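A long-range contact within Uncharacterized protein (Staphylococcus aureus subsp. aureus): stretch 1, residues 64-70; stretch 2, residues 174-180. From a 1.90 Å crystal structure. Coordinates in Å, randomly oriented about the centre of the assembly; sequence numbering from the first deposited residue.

Stretch 1, residues 64-70: PFRDGYK
Stretch 2 174-180: KEMLADI

How are the two backbones built and set against each other? Residues 64-70 form a tight reversal between two strands: Pro64 lies in the first, Lys70 in the second, and the backbone hydrogen bond from Phe65 N to Tyr69 O, 3.1 Å, closes the loop. Phe65 is extended at phi/psi -139/173 and Arg66 follows at -53/155; Asp67 (67/28) and Gly68 (74/25) then both take positive phi, which turns the chain back into Tyr69 at -97/162 and Lys70 at -134/134. A positive phi by itself favours glycine, so Gly68 fits its place easily. Residues 174-180 are helical throughout, with phi from -59 to -74 and psi from -32 to -48. In register, Asp67 CA lies 8.4 Å from Asp179 CA, and Tyr69 CA 9.4 Å from Met176 CA, so the pairing runs in opposite senses: going forward from Asp67 to Tyr69 goes backward along the helix from Asp179 to Met176. These separations leave room for side chains to meet between the backbones, and the contact buries 233 Å² in all.

What does the apolar and aromatic packing consist of? Tyr69, with chi1 -66° (m) and chi2 -86°, points toward the helix and presents one ring face to Met176, a selenomethionine. The CA-to-CB bond of Met176 runs sideways, but chi angles of -178° (t), 79° (p) and -103° bring its end nearer. Its SE sits 4.2 Å from the centroid of the Tyr69 ring, 20° off the normal, and its CE 4.3 Å from that centroid, 15° off. The polarisable selenium and the methyl group can thus both interact with the pi cloud, and the nearest ring atom, Tyr69 CE1, is 4.0 Å from Met176 SE. Phe65, chi1 66° (p) and chi2 -90°, meets the same methyl with its edge, Phe65 CE2 to Met176 CE being 4.3 Å, so Met176 touches two aromatic rings in different ways.

Where do polar groups meet, and do they bond? No hydrogen bond crosses between the stretches. Asp67 (chi1 -45°, m; chi2 -44°) and Asp179 (chi1 -167°, t; chi2 -89°) both point toward the opposing stretch and bring Asp67 OD2 within 2.9 Å of Asp179 OD2. This is a close approach of like charges, two acceptors with no hydrogen bond between them. Both carboxylate oxygens of Asp67 are hydrogen-bonded elsewhere in the structure. Asp179 OD2 also lies at the edge of the Tyr69 ring, near its plane, 3.8 Å from Tyr69 CE2, where the positive rim of an aromatic ring suits a carboxylate oxygen. Tyr69 OH reaches to 4.0 Å from Glu175 O, a contact without a hydrogen bond.

What bonds hold the helical stretch itself? Backbone hydrogen bonds run from Ala178 N to Lys174 O (2.9 Å), Asp179 N to Glu175 O (3.1 Å) and Ile180 N to Met176 O (2.8 Å). The end of the Glu175 side chain leads away from the contact; there Lys174 NZ and Glu175 OE1, 3.5 Å apart, form a salt bridge with a weak hydrogen bond.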

# COMPACT_ATOMS: atom_id res chain seq x y z
N PRO A 64 -4.06 -14.68 6.77
CA PRO A 64 -5.41 -14.13 6.69
C PRO A 64 -5.46 -12.66 7.07
O PRO A 64 -4.62 -12.18 7.83
CB PRO A 64 -6.18 -14.96 7.73
CG PRO A 64 -5.15 -15.28 8.77
CD PRO A 64 -3.84 -15.41 8.05
N PHE A 65 -6.49 -11.96 6.62
CA PHE A 65 -6.79 -10.63 7.13
C PHE A 65 -8.32 -10.54 7.29
O PHE A 65 -9.02 -11.53 7.04
CB PHE A 65 -6.14 -9.51 6.32
CG PHE A 65 -6.59 -9.30 4.91
CD1 PHE A 65 -5.96 -9.97 3.87
CD2 PHE A 65 -7.47 -8.27 4.59
CE1 PHE A 65 -6.29 -9.68 2.55
CE2 PHE A 65 -7.79 -7.99 3.27
CZ PHE A 65 -7.18 -8.68 2.26
N ARG A 66 -8.82 -9.44 7.89
CA ARG A 66 -10.26 -9.30 8.20
C ARG A 66 -11.19 -9.53 6.99
O ARG A 66 -10.80 -9.35 5.85
CB ARG A 66 -10.59 -7.91 8.81
CG ARG A 66 -9.99 -6.73 8.04
CD ARG A 66 -10.80 -5.46 8.08
NE ARG A 66 -10.80 -4.82 9.39
CZ ARG A 66 -11.04 -3.53 9.63
NH1 ARG A 66 -11.29 -2.70 8.62
NH2 ARG A 66 -11.02 -3.06 10.87
N ASP A 67 -12.43 -9.92 7.29
CA ASP A 67 -13.51 -10.16 6.34
C ASP A 67 -13.26 -11.37 5.42
O ASP A 67 -13.83 -11.43 4.33
CB ASP A 67 -13.82 -8.90 5.50
CG ASP A 67 -13.88 -7.64 6.34
OD1 ASP A 67 -14.50 -7.67 7.42
OD2 ASP A 67 -13.26 -6.64 5.93
N GLY A 68 -12.50 -12.35 5.90
CA GLY A 68 -12.31 -13.61 5.19
C GLY A 68 -11.43 -13.62 3.97
O GLY A 68 -11.57 -14.53 3.14
N TYR A 69 -10.47 -12.68 3.86
CA TYR A 69 -9.52 -12.67 2.75
C TYR A 69 -8.20 -13.33 3.18
O TYR A 69 -7.93 -13.46 4.37
CB TYR A 69 -9.24 -11.25 2.27
CG TYR A 69 -10.44 -10.57 1.63
CD1 TYR A 69 -10.73 -10.75 0.28
CD2 TYR A 69 -11.26 -9.74 2.37
CE1 TYR A 69 -11.81 -10.12 -0.32
CE2 TYR A 69 -12.35 -9.10 1.78
CZ TYR A 69 -12.62 -9.27 0.43
OH TYR A 69 -13.69 -8.66 -0.17
N LYS A 70 -7.40 -13.72 2.20
CA LYS A 70 -6.08 -14.30 2.44
C LYS A 70 -5.09 -13.64 1.51
O LYS A 70 -5.41 -13.47 0.33
CB LYS A 70 -6.10 -15.82 2.21
CG LYS A 70 -6.17 -16.66 3.45
CD LYS A 70 -5.66 -18.06 3.14
CE LYS A 70 -6.20 -19.10 4.06
NZ LYS A 70 -6.19 -20.44 3.44
N LYS A 174 -14.45 -4.94 -7.82
CA LYS A 174 -15.29 -3.95 -7.14
C LYS A 174 -15.57 -4.33 -5.65
O LYS A 174 -15.63 -3.44 -4.81
CB LYS A 174 -16.62 -3.76 -7.89
CG LYS A 174 -17.49 -5.00 -8.04
CD LYS A 174 -18.65 -4.69 -9.02
CE LYS A 174 -19.49 -5.91 -9.32
NZ LYS A 174 -20.35 -6.30 -8.17
N GLU A 175 -15.63 -5.63 -5.31
CA GLU A 175 -15.89 -5.99 -3.90
C GLU A 175 -14.65 -5.73 -3.07
O GLU A 175 -14.81 -5.24 -1.95
CB GLU A 175 -16.47 -7.41 -3.64
CG GLU A 175 -16.33 -8.44 -4.74
CD GLU A 175 -17.14 -8.23 -6.00
OE1 GLU A 175 -18.38 -8.04 -5.91
OE2 GLU A 175 -16.52 -8.23 -7.09
N MSE A 176 -13.42 -5.92 -3.61
CA MSE A 176 -12.22 -5.57 -2.84
C MSE A 176 -12.16 -4.05 -2.67
O MSE A 176 -11.83 -3.56 -1.60
CB MSE A 176 -10.92 -6.07 -3.53
CG MSE A 176 -9.66 -5.76 -2.73
SE MSE A 176 -9.46 -7.02 -1.28
CE MSE A 176 -10.00 -6.03 0.16
N LEU A 177 -12.46 -3.32 -3.74
CA LEU A 177 -12.45 -1.86 -3.70
C LEU A 177 -13.45 -1.33 -2.64
O LEU A 177 -13.09 -0.44 -1.87
CB LEU A 177 -12.81 -1.34 -5.11
CG LEU A 177 -12.52 0.11 -5.41
CD1 LEU A 177 -11.05 0.43 -5.34
CD2 LEU A 177 -13.02 0.46 -6.80
N ALA A 178 -14.65 -1.91 -2.54
CA ALA A 178 -15.63 -1.49 -1.51
C ALA A 178 -15.12 -1.82 -0.10
O ALA A 178 -15.35 -1.05 0.84
CB ALA A 178 -16.96 -2.19 -1.74
N ASP A 179 -14.44 -2.95 0.05
CA ASP A 179 -13.90 -3.36 1.34
C ASP A 179 -12.73 -2.44 1.76
O ASP A 179 -12.73 -1.96 2.89
CB ASP A 179 -13.46 -4.83 1.26
CG ASP A 179 -13.19 -5.45 2.61
OD1 ASP A 179 -12.04 -5.36 3.07
OD2 ASP A 179 -14.12 -6.05 3.18
N ILE A 180 -11.76 -2.17 0.86
CA ILE A 180 -10.63 -1.28 1.17
C ILE A 180 -11.13 0.14 1.36
O ILE A 180 -10.67 0.81 2.29
CB ILE A 180 -9.52 -1.32 0.08
CG1 ILE A 180 -8.84 -2.68 0.06
CG2 ILE A 180 -8.47 -0.19 0.31
CD1 ILE A 180 -7.83 -2.89 -1.06